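Local coordinates for Lic12234 (Leptospira interrogans, PDB 4TZH), which is of unknown function but belongs to a novel leucine-rich repeat subfamily of a human pathogen and may act as a virulence factor, at residues E58-G61 / I62-N65; N78-K81 / E82-K85; K35-E38 / Q39-N42; L46-D50 / N51-T55. All blocks are in the same frame, centred on the assembly; numbering follows the deposited sequence.

Contact 1: residues E58-G61 / I62-N65. With ZN (zinc ion), chain F.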
loop_
_atom_site.group_PDB
_atom_site.type_symbol
_atom_site.label_atom_id
_atom_site.label_comp_id
_atom_site.label_asym_id
_atom_site.label_seq_id
_atom_site.Cartn_x
_atom_site.Cartn_y
_atom_site.Cartn_z
ATOM N N GLU A 58 14.431 0.391 -6.782
ATOM C CA GLU A 58 15.002 0.419 -5.439
ATOM C C GLU A 58 15.186 1.855 -4.953
ATOM O O GLU A 58 15.231 2.092 -3.754
ATOM C CB GLU A 58 16.360 -0.295 -5.433
ATOM C CG GLU A 58 16.234 -1.794 -5.625
ATOM C CD GLU A 58 17.595 -2.482 -5.630
ATOM O OE1 GLU A 58 18.345 -2.324 -6.619
ATOM O OE2 GLU A 58 17.958 -3.078 -4.591
ATOM N N GLU A 59 15.289 2.807 -5.884
ATOM C CA GLU A 59 15.405 4.250 -5.585
ATOM C C GLU A 59 14.209 4.800 -4.831
ATOM O O GLU A 59 14.323 5.879 -4.231
ATOM C CB GLU A 59 15.606 5.056 -6.870
ATOM C CG GLU A 59 16.999 4.925 -7.463
ATOM C CD GLU A 59 17.333 3.664 -8.246
ATOM O OE1 GLU A 59 16.447 2.798 -8.421
ATOM O OE2 GLU A 59 18.502 3.534 -8.677
ATOM N N ILE A 60 13.092 4.068 -4.787
ATOM C CA ILE A 60 11.923 4.558 -4.051
ATOM C C ILE A 60 12.254 4.786 -2.577
ATOM O O ILE A 60 11.657 5.660 -1.952
ATOM C CB ILE A 60 10.715 3.573 -4.218
ATOM C CG1 ILE A 60 9.360 4.259 -3.910
ATOM C CG2 ILE A 60 10.861 2.300 -3.377
ATOM C CD1 ILE A 60 8.811 5.060 -5.109
ATOM N N GLY A 61 13.169 4.009 -2.024
ATOM C CA GLY A 61 13.487 4.130 -0.613
ATOM C C GLY A 61 14.147 5.438 -0.218
ATOM O O GLY A 61 14.242 5.732 0.972
ATOM N N ILE A 62 14.600 6.255 -1.208
ATOM C CA ILE A 62 15.197 7.563 -0.903
ATOM C C ILE A 62 14.105 8.574 -0.535
ATOM O O ILE A 62 14.392 9.620 0.069
ATOM C CB ILE A 62 16.056 8.036 -2.123
ATOM C CG1 ILE A 62 17.178 7.029 -2.455
ATOM C CG2 ILE A 62 16.622 9.484 -1.972
ATOM C CD1 ILE A 62 18.203 6.726 -1.293
ATOM N N LEU A 63 12.860 8.260 -0.923
ATOM C CA LEU A 63 11.729 9.164 -0.709
ATOM C C LEU A 63 11.213 9.059 0.732
ATOM O O LEU A 63 10.029 8.790 0.952
ATOM C CB LEU A 63 10.627 8.884 -1.729
ATOM C CG LEU A 63 11.011 8.887 -3.191
ATOM C CD1 LEU A 63 9.774 8.569 -4.056
ATOM C CD2 LEU A 63 11.595 10.218 -3.591
ATOM N N LYS A 64 12.093 9.317 1.693
ATOM C CA LYS A 64 11.750 9.104 3.104
ATOM C C LYS A 64 10.658 10.021 3.652
ATOM O O LYS A 64 10.094 9.679 4.699
ATOM C CB LYS A 64 13.003 9.164 3.985
ATOM C CG LYS A 64 13.566 10.546 4.137
ATOM C CD LYS A 64 14.736 10.545 5.131
ATOM C CE LYS A 64 15.038 11.936 5.625
ATOM N NZ LYS A 64 15.832 11.912 6.893
ATOM N N ASN A 65 10.302 11.112 2.941
ATOM C CA ASN A 65 9.245 12.023 3.408
ATOM C C ASN A 65 7.882 11.647 2.799
ATOM O O ASN A 65 6.886 12.316 3.050
ATOM C CB ASN A 65 9.584 13.469 3.032
ATOM C CG ASN A 65 10.880 13.877 3.675
ATOM O OD1 ASN A 65 11.856 14.214 2.983
ATOM N ND2 ASN A 65 10.968 13.702 4.957
HETATM ZN ZN ZN F . 17.130 -3.487 -2.898
#
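Ile60 and Leu63 meet at their ends on the inner side of a short 3-10 turn that forms the convex side of a leucine-rich repeat, between strands 45-47 and 68-70. Their side chains cross at about a right angle, and CD1 of Ile60 comes to 3.8 Å from CD1 of Leu63. Ile60 gets there by setting CG1 opposite its backbone N (chi1 -160°), which brings CD1 up to the leucine. Leu63 leans over the turn from the other end: its CB stands 3.4 Å from O of Ile60, so the isoleucine carbonyl is hemmed in by leucine carbons as well as gripped by an amide. That amide belongs to Leu63 itself, whose N donates to O of Ile60 over 3.0 Å. One residue earlier, N of Ile62 donates to O of Glu59 at 3.1 Å, close to straight at 165°. In both bonds the donor sits well above the plane of the carbonyl. Ile62 faces outward, its CB and CG1 resting beside O of Glu59 and its side chain reaching Glu38 in the turn before strand 45-47. Leu63 then breaks the helical course as the centre of an inverse gamma turn, and O of Lys64 accepts a hydrogen bond from ND2 of Asn88. At the opening of the turn Glu58 runs outward to a zinc ion that it shares with Glu82 in the turn before strand 91-93; its OE2 lies 1.9 Å from the metal.

Contact 2: residues N78-K81 / E82-K85. With ZN (zinc ion), chain F.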
loop_
_atom_site.group_PDB
_atom_site.type_symbol
_atom_site.label_atom_id
_atom_site.label_comp_id
_atom_site.label_asym_id
_atom_site.label_seq_id
_atom_site.Cartn_x
_atom_site.Cartn_y
_atom_site.Cartn_z
ATOM N N ASN A 78 5.541 -7.358 -7.237
ATOM C CA ASN A 78 6.611 -7.437 -6.240
ATOM C C ASN A 78 7.141 -6.073 -5.940
ATOM O O ASN A 78 6.925 -5.133 -6.726
ATOM C CB ASN A 78 7.757 -8.345 -6.767
ATOM C CG ASN A 78 8.504 -7.758 -7.945
ATOM O OD1 ASN A 78 9.602 -7.215 -7.789
ATOM N ND2 ASN A 78 7.948 -7.855 -9.157
ATOM N N PHE A 79 7.899 -5.974 -4.825
ATOM C CA PHE A 79 8.503 -4.732 -4.387
ATOM C C PHE A 79 9.941 -4.923 -4.039
ATOM O O PHE A 79 10.307 -5.983 -3.533
ATOM C CB PHE A 79 7.822 -4.229 -3.108
ATOM C CG PHE A 79 6.367 -3.932 -3.274
ATOM C CD1 PHE A 79 5.952 -2.742 -3.847
ATOM C CD2 PHE A 79 5.407 -4.872 -2.905
ATOM C CE1 PHE A 79 4.584 -2.462 -3.994
ATOM C CE2 PHE A 79 4.051 -4.594 -3.047
ATOM C CZ PHE A 79 3.657 -3.401 -3.601
ATOM N N PRO A 80 10.745 -3.853 -4.148
ATOM C CA PRO A 80 12.129 -3.943 -3.660
ATOM C C PRO A 80 12.110 -3.879 -2.129
ATOM O O PRO A 80 11.188 -3.285 -1.543
ATOM C CB PRO A 80 12.757 -2.659 -4.217
ATOM C CG PRO A 80 11.614 -1.666 -4.321
ATOM C CD PRO A 80 10.445 -2.531 -4.734
ATOM N N LYS A 81 13.138 -4.399 -1.475
ATOM C CA LYS A 81 13.190 -4.318 -0.015
ATOM C C LYS A 81 13.214 -2.863 0.475
ATOM O O LYS A 81 12.799 -2.590 1.600
ATOM C CB LYS A 81 14.437 -5.046 0.512
ATOM C CG LYS A 81 14.275 -6.552 0.450
ATOM C CD LYS A 81 15.357 -7.235 1.267
ATOM C CE LYS A 81 15.199 -8.717 1.204
ATOM N NZ LYS A 81 14.059 -9.228 2.019
ATOM N N GLU A 82 13.706 -1.923 -0.376
ATOM C CA GLU A 82 13.823 -0.518 -0.005
ATOM C C GLU A 82 12.482 0.143 0.346
ATOM O O GLU A 82 12.491 1.234 0.923
ATOM C CB GLU A 82 14.567 0.282 -1.085
ATOM C CG GLU A 82 16.070 -0.010 -1.131
ATOM C CD GLU A 82 16.559 -1.254 -1.868
ATOM O OE1 GLU A 82 15.732 -2.073 -2.332
ATOM O OE2 GLU A 82 17.798 -1.356 -2.028
ATOM N N ILE A 83 11.348 -0.517 0.056
ATOM C CA ILE A 83 10.064 0.040 0.500
ATOM C C ILE A 83 10.039 0.184 2.022
ATOM O O ILE A 83 9.310 1.027 2.544
ATOM C CB ILE A 83 8.844 -0.774 -0.002
ATOM C CG1 ILE A 83 8.800 -2.233 0.532
ATOM C CG2 ILE A 83 8.773 -0.740 -1.506
ATOM C CD1 ILE A 83 7.363 -2.908 0.499
ATOM N N GLN A 84 10.839 -0.605 2.743
ATOM C CA GLN A 84 10.856 -0.514 4.196
ATOM C C GLN A 84 11.313 0.844 4.712
ATOM O O GLN A 84 11.086 1.138 5.885
ATOM C CB GLN A 84 11.694 -1.640 4.806
ATOM C CG GLN A 84 13.172 -1.429 4.635
ATOM C CD GLN A 84 13.929 -2.659 5.050
ATOM O OE1 GLN A 84 13.663 -3.266 6.089
ATOM N NE2 GLN A 84 14.823 -3.068 4.199
ATOM N N LYS A 85 12.000 1.661 3.858
ATOM C CA LYS A 85 12.475 2.965 4.280
ATOM C C LYS A 85 11.372 4.017 4.259
ATOM O O LYS A 85 11.610 5.140 4.711
ATOM C CB LYS A 85 13.657 3.411 3.406
ATOM C CG LYS A 85 14.849 2.461 3.541
ATOM C CD LYS A 85 16.117 3.034 2.915
ATOM C CE LYS A 85 16.141 2.882 1.409
ATOM N NZ LYS A 85 17.461 3.243 0.811
HETATM ZN ZN ZN F . 17.130 -3.487 -2.898
#
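Ile83 lays its methyl groups against the root of Phe79 and the ring of Pro80. Its CD1 is 3.9 Å from CB of Phe79 and approaches the aromatic ring obliquely, while CG2 lies 4.1 Å from CD of Pro80; the isoleucine crosses both side chains at about a right angle. The torsion chi1 of 63° wedges CG1 between the backbone N and the carbonyl carbon, leaving CG2 directed at the proline. CG1 and CG2 both lie close against O of Pro80, which takes the amide N of Ile83 at 3.2 Å in an almost straight bond. The next amide, N of Gln84, donates to O of Lys81 at 3.0 Å, and the aliphatic part of the glutamine folds back over that same carbonyl. These bonds start the 3-10 turn on the convex side of a leucine-rich repeat, between strands 68-70 and 91-93, with the Phe79-Pro80 pair leading into it. Phe79 continues into the loop after strand 91-93, touching Leu94, Leu99 and Pro103. On the outer side, Lys81 stretches away to a salt bridge between its NZ and OE2 of Glu105. Glu82 bends at chi2 (81°), so its carboxylate turns back beside the proline, OE1 being 3.6 Å from CB of Pro80. Both oxygens of this carboxylate hold a zinc ion, OE1 at 2.1 Å and OE2, more loosely, at 2.4 Å from the metal, whose charge probably offsets the repulsion with nearby Glu58.

Contact 3: residues K35-E38 / Q39-N42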
loop_
_atom_site.group_PDB
_atom_site.type_symbol
_atom_site.label_atom_id
_atom_site.label_comp_id
_atom_site.label_asym_id
_atom_site.label_seq_id
_atom_site.Cartn_x
_atom_site.Cartn_y
_atom_site.Cartn_z
ATOM N N LYS A 35 14.556 5.949 -12.414
ATOM C CA LYS A 35 15.384 6.024 -11.210
ATOM C C LYS A 35 15.565 7.443 -10.719
ATOM O O LYS A 35 15.787 7.636 -9.527
ATOM C CB LYS A 35 16.773 5.361 -11.465
ATOM C CG LYS A 35 16.672 3.861 -11.769
ATOM C CD LYS A 35 18.039 3.237 -12.028
ATOM C CE LYS A 35 17.966 1.747 -12.270
ATOM N NZ LYS A 35 19.313 1.184 -12.563
ATOM N N GLU A 36 15.431 8.432 -11.617
ATOM C CA GLU A 36 15.628 9.845 -11.307
ATOM C C GLU A 36 14.593 10.346 -10.304
ATOM O O GLU A 36 14.800 11.420 -9.740
ATOM C CB GLU A 36 15.647 10.705 -12.580
ATOM C CG GLU A 36 16.887 10.493 -13.437
ATOM C CD GLU A 36 16.942 9.201 -14.236
ATOM O OE1 GLU A 36 15.868 8.616 -14.516
ATOM O OE2 GLU A 36 18.066 8.771 -14.578
ATOM N N ILE A 37 13.524 9.544 -10.017
ATOM C CA ILE A 37 12.569 9.896 -8.966
ATOM C C ILE A 37 13.329 10.150 -7.643
ATOM O O ILE A 37 12.872 10.964 -6.839
ATOM C CB ILE A 37 11.522 8.736 -8.792
ATOM C CG1 ILE A 37 10.335 9.155 -7.892
ATOM C CG2 ILE A 37 12.154 7.418 -8.229
ATOM C CD1 ILE A 37 9.349 10.047 -8.607
ATOM N N GLU A 38 14.494 9.482 -7.412
ATOM C CA GLU A 38 15.213 9.705 -6.151
ATOM C C GLU A 38 15.649 11.155 -5.939
ATOM O O GLU A 38 15.991 11.512 -4.809
ATOM C CB GLU A 38 16.432 8.791 -6.048
ATOM C CG GLU A 38 17.488 9.083 -7.081
ATOM C CD GLU A 38 18.712 8.202 -6.935
ATOM O OE1 GLU A 38 18.970 7.711 -5.812
ATOM O OE2 GLU A 38 19.399 7.982 -7.955
ATOM N N GLN A 39 15.672 11.967 -7.011
ATOM C CA GLN A 39 16.069 13.371 -6.837
ATOM C C GLN A 39 15.006 14.215 -6.105
ATOM O O GLN A 39 15.328 15.302 -5.606
ATOM C CB GLN A 39 16.378 14.015 -8.183
ATOM C CG GLN A 39 17.633 13.447 -8.829
ATOM C CD GLN A 39 17.867 14.096 -10.170
ATOM O OE1 GLN A 39 17.816 15.316 -10.316
ATOM N NE2 GLN A 39 18.134 13.294 -11.171
ATOM N N LEU A 40 13.754 13.726 -6.043
ATOM C CA LEU A 40 12.649 14.487 -5.457
ATOM C C LEU A 40 12.602 14.222 -3.978
ATOM O O LEU A 40 11.664 13.623 -3.460
ATOM C CB LEU A 40 11.332 14.137 -6.167
ATOM C CG LEU A 40 11.367 14.278 -7.701
ATOM C CD1 LEU A 40 9.973 14.008 -8.294
ATOM C CD2 LEU A 40 11.774 15.703 -8.117
ATOM N N VAL A 41 13.666 14.655 -3.287
ATOM C CA VAL A 41 13.868 14.274 -1.886
ATOM C C VAL A 41 12.766 14.718 -0.932
ATOM O O VAL A 41 12.581 14.073 0.106
ATOM C CB VAL A 41 15.245 14.725 -1.400
ATOM C CG1 VAL A 41 16.345 14.017 -2.191
ATOM C CG2 VAL A 41 15.395 16.245 -1.499
ATOM N N ASN A 42 12.015 15.796 -1.282
ATOM C CA ASN A 42 10.958 16.315 -0.413
ATOM C C ASN A 42 9.584 15.840 -0.800
ATOM O O ASN A 42 8.592 16.336 -0.273
ATOM C CB ASN A 42 11.014 17.828 -0.382
ATOM C CG ASN A 42 12.260 18.290 0.325
ATOM O OD1 ASN A 42 12.682 17.686 1.312
ATOM N ND2 ASN A 42 12.928 19.309 -0.224
#
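The chain winds through a 3-10 turn in which N of Gln39 donates to O of Glu36 at 2.9 Å and N of Leu40 to O of Ile37 at 3.0 Å, each from above the carbonyl plane. Beneath this backbone Ile37 and Leu40 cross at about a right angle and touch through their CD1 atoms, 4.0 Å apart. The leucine's CG stands opposite its own carbonyl carbon (chi1 -53°), which keeps CG, like CB, alongside O of Ile37. Both residues are buried against Leu23 of strand 22-24, and Leu40 also reaches Leu10 and Ala13 of helix 10-13. On the outer surface Glu36 and Gln39 run side by side in the same direction. NE2 of Gln39 rests 3.8 Å from CG of Glu36, against the aliphatic part of the chain, and the amide and carboxylate planes are turned 79° apart. Further along, CG1 of Val41 packs 3.6 Å from O of Glu38, at the last residue of the inverse gamma turn centred on Leu40. ND2 of Asn42 then hydrogen-bonds to O of Asn18 in the preceding loop. An amphipathic 3-10 turn of this kind, apolar toward the strands and polar toward solvent, forms the convex side of a leucine-rich repeat solenoid, here between strands 22-24 and 45-47.

Contact 4: residues L46-D50 / N51-T55. With ZN (zinc ion), chain C.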
loop_
_atom_site.group_PDB
_atom_site.type_symbol
_atom_site.label_atom_id
_atom_site.label_comp_id
_atom_site.label_asym_id
_atom_site.label_seq_id
_atom_site.Cartn_x
_atom_site.Cartn_y
_atom_site.Cartn_z
ATOM N N LEU A 46 2.960 10.625 -4.196
ATOM C CA LEU A 46 3.301 10.136 -5.515
ATOM C C LEU A 46 2.102 9.357 -6.032
ATOM O O LEU A 46 1.650 8.406 -5.366
ATOM C CB LEU A 46 4.542 9.238 -5.397
ATOM C CG LEU A 46 5.029 8.570 -6.674
ATOM C CD1 LEU A 46 5.286 9.591 -7.805
ATOM C CD2 LEU A 46 6.308 7.729 -6.405
ATOM N N HIS A 47 1.576 9.769 -7.186
ATOM C CA HIS A 47 0.440 9.072 -7.795
ATOM C C HIS A 47 0.917 8.442 -9.098
ATOM O O HIS A 47 1.535 9.121 -9.928
ATOM C CB HIS A 47 -0.658 10.074 -8.145
ATOM C CG HIS A 47 -1.293 10.723 -6.962
ATOM N ND1 HIS A 47 -2.451 10.238 -6.423
ATOM C CD2 HIS A 47 -0.906 11.813 -6.249
ATOM C CE1 HIS A 47 -2.768 11.034 -5.434
ATOM N NE2 HIS A 47 -1.868 12.008 -5.280
ATOM N N LEU A 48 0.689 7.156 -9.222
ATOM C CA LEU A 48 1.110 6.349 -10.386
ATOM C C LEU A 48 -0.011 5.458 -10.855
ATOM O O LEU A 48 0.219 4.421 -11.464
ATOM C CB LEU A 48 2.285 5.442 -9.985
ATOM C CG LEU A 48 3.528 6.190 -9.511
ATOM C CD1 LEU A 48 4.487 5.257 -8.810
ATOM C CD2 LEU A 48 4.209 6.924 -10.665
ATOM N N ARG A 49 -1.247 5.901 -10.617
ATOM C CA ARG A 49 -2.431 5.117 -10.924
ATOM C C ARG A 49 -2.548 4.832 -12.422
ATOM O O ARG A 49 -2.254 5.739 -13.234
ATOM C CB ARG A 49 -3.668 5.908 -10.489
ATOM C CG ARG A 49 -5.011 5.233 -10.878
ATOM C CD ARG A 49 -6.096 5.928 -10.084
ATOM N NE ARG A 49 -7.456 5.559 -10.517
ATOM C CZ ARG A 49 -8.127 4.487 -10.103
ATOM N NH1 ARG A 49 -7.578 3.631 -9.249
ATOM N NH2 ARG A 49 -9.382 4.276 -10.517
ATOM N N ASP A 50 -2.993 3.631 -12.815
ATOM C CA ASP A 50 -3.330 3.350 -14.206
ATOM C C ASP A 50 -2.165 3.498 -15.141
ATOM O O ASP A 50 -2.254 4.147 -16.195
ATOM C CB ASP A 50 -4.519 4.194 -14.638
ATOM C CG ASP A 50 -5.386 3.533 -15.697
ATOM O OD1 ASP A 50 -5.101 2.374 -16.078
ATOM O OD2 ASP A 50 -6.316 4.191 -16.189
ATOM N N ASN A 51 -1.065 2.836 -14.783
ATOM C CA ASN A 51 0.104 2.697 -15.617
ATOM C C ASN A 51 0.295 1.194 -15.892
ATOM O O ASN A 51 -0.650 0.403 -15.708
ATOM C CB ASN A 51 1.346 3.349 -15.002
ATOM C CG ASN A 51 1.300 4.836 -15.113
ATOM O OD1 ASN A 51 1.446 5.398 -16.206
ATOM N ND2 ASN A 51 1.170 5.553 -13.987
ATOM N N GLU A 52 1.477 0.810 -16.372
ATOM C CA GLU A 52 1.777 -0.585 -16.678
ATOM C C GLU A 52 2.948 -1.073 -15.795
ATOM O O GLU A 52 3.799 -1.833 -16.245
ATOM C CB GLU A 52 2.109 -0.734 -18.181
ATOM C CG GLU A 52 0.996 -0.237 -19.096
ATOM C CD GLU A 52 1.334 -0.244 -20.575
ATOM O OE1 GLU A 52 2.519 -0.006 -20.907
ATOM O OE2 GLU A 52 0.411 -0.391 -21.408
ATOM N N LEU A 53 3.035 -0.574 -14.543
ATOM C CA LEU A 53 4.176 -0.921 -13.697
ATOM C C LEU A 53 4.076 -2.343 -13.178
ATOM O O LEU A 53 2.990 -2.812 -12.857
ATOM C CB LEU A 53 4.259 0.037 -12.501
ATOM C CG LEU A 53 4.414 1.517 -12.817
ATOM C CD1 LEU A 53 4.293 2.359 -11.532
ATOM C CD2 LEU A 53 5.765 1.806 -13.411
ATOM N N THR A 54 5.215 -3.025 -13.051
ATOM C CA THR A 54 5.243 -4.354 -12.449
ATOM C C THR A 54 5.932 -4.350 -11.081
ATOM O O THR A 54 5.754 -5.283 -10.286
ATOM C CB THR A 54 5.865 -5.374 -13.391
ATOM O OG1 THR A 54 7.217 -5.012 -13.632
ATOM C CG2 THR A 54 5.115 -5.484 -14.715
ATOM N N THR A 55 6.681 -3.288 -10.794
ATOM C CA THR A 55 7.395 -3.112 -9.526
ATOM C C THR A 55 7.763 -1.668 -9.397
ATOM O O THR A 55 7.356 -0.826 -10.220
ATOM C CB THR A 55 8.650 -4.029 -9.444
ATOM O OG1 THR A 55 9.150 -4.021 -8.084
ATOM C CG2 THR A 55 9.762 -3.644 -10.456
HETATM ZN ZN ZN C . -3.791 8.917 -7.119
HETATM O O HOH W 1 -3.310 0.352 -16.266
#
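Asn51 turns its amide back to the carbonyl of Leu48, ND2 donating to O over 2.9 Å. This is the asparagine of the leucine-rich repeat consensus, here where the chain leaves strand 45-47 of the parallel sheet. The bond is fairly straight at the hydrogen (161°), and O of Leu48 lies near the amide plane of Asn51, yet the donor stands well above the plane of the carbonyl it reaches. Beside it, Leu48 and Leu53 cross at about a right angle in the core, with CD1 of Leu53 at 4.0 Å from both CD1 and CB of Leu48. For Asn51, a chi1 of -75° sets CG opposite the carbonyl carbon and sends the amide inward.

The next shell fixes the rotation of that amide: OD1 accepts from N of Asn28 and N of Leu30, and ND2 also donates to O of Leu25, all in the loop after strand 22-24. The loop after strand 68-70 makes the matching link, ND2 of Asn74 hydrogen-bonding to O of Leu48, so the asparagines form a ladder from coil to coil. Outside the core, a water lies 2.7 Å from both O of Asn51 and OD1 of Asp50 and links them across the bend. Arg49 points away from the turn, its NH1 hydrogen-bonded to OG of Ser72. On the concave face of the sheet, His47 binds a zinc ion together with Asp70 of the adjacent strand, the histidine ND1 being 2.0 Å from the metal.

How the contacts relate
From the N terminus, contact 3 comes first, turning the chain between strands 22-24 and 45-47. Contact 4 carries it off strand 45-47, contact 1 forms the turn that precedes strand 68-70, and contact 2 does the same before strand 91-93. All four are local and follow in series; none encloses or crosses another. Contacts 3, 1 and 2 stack in that order along the convex side: CG2 of Ile62 packs on O of Glu38, and CA of Gly61 packs against CB of Glu82. Contact 4 joins this row from the interior, where Leu46 touches Ile37, Ile60 and Leu63, and through Thr55, whose OG1 probably hydrogen-bonds to O of Asn78.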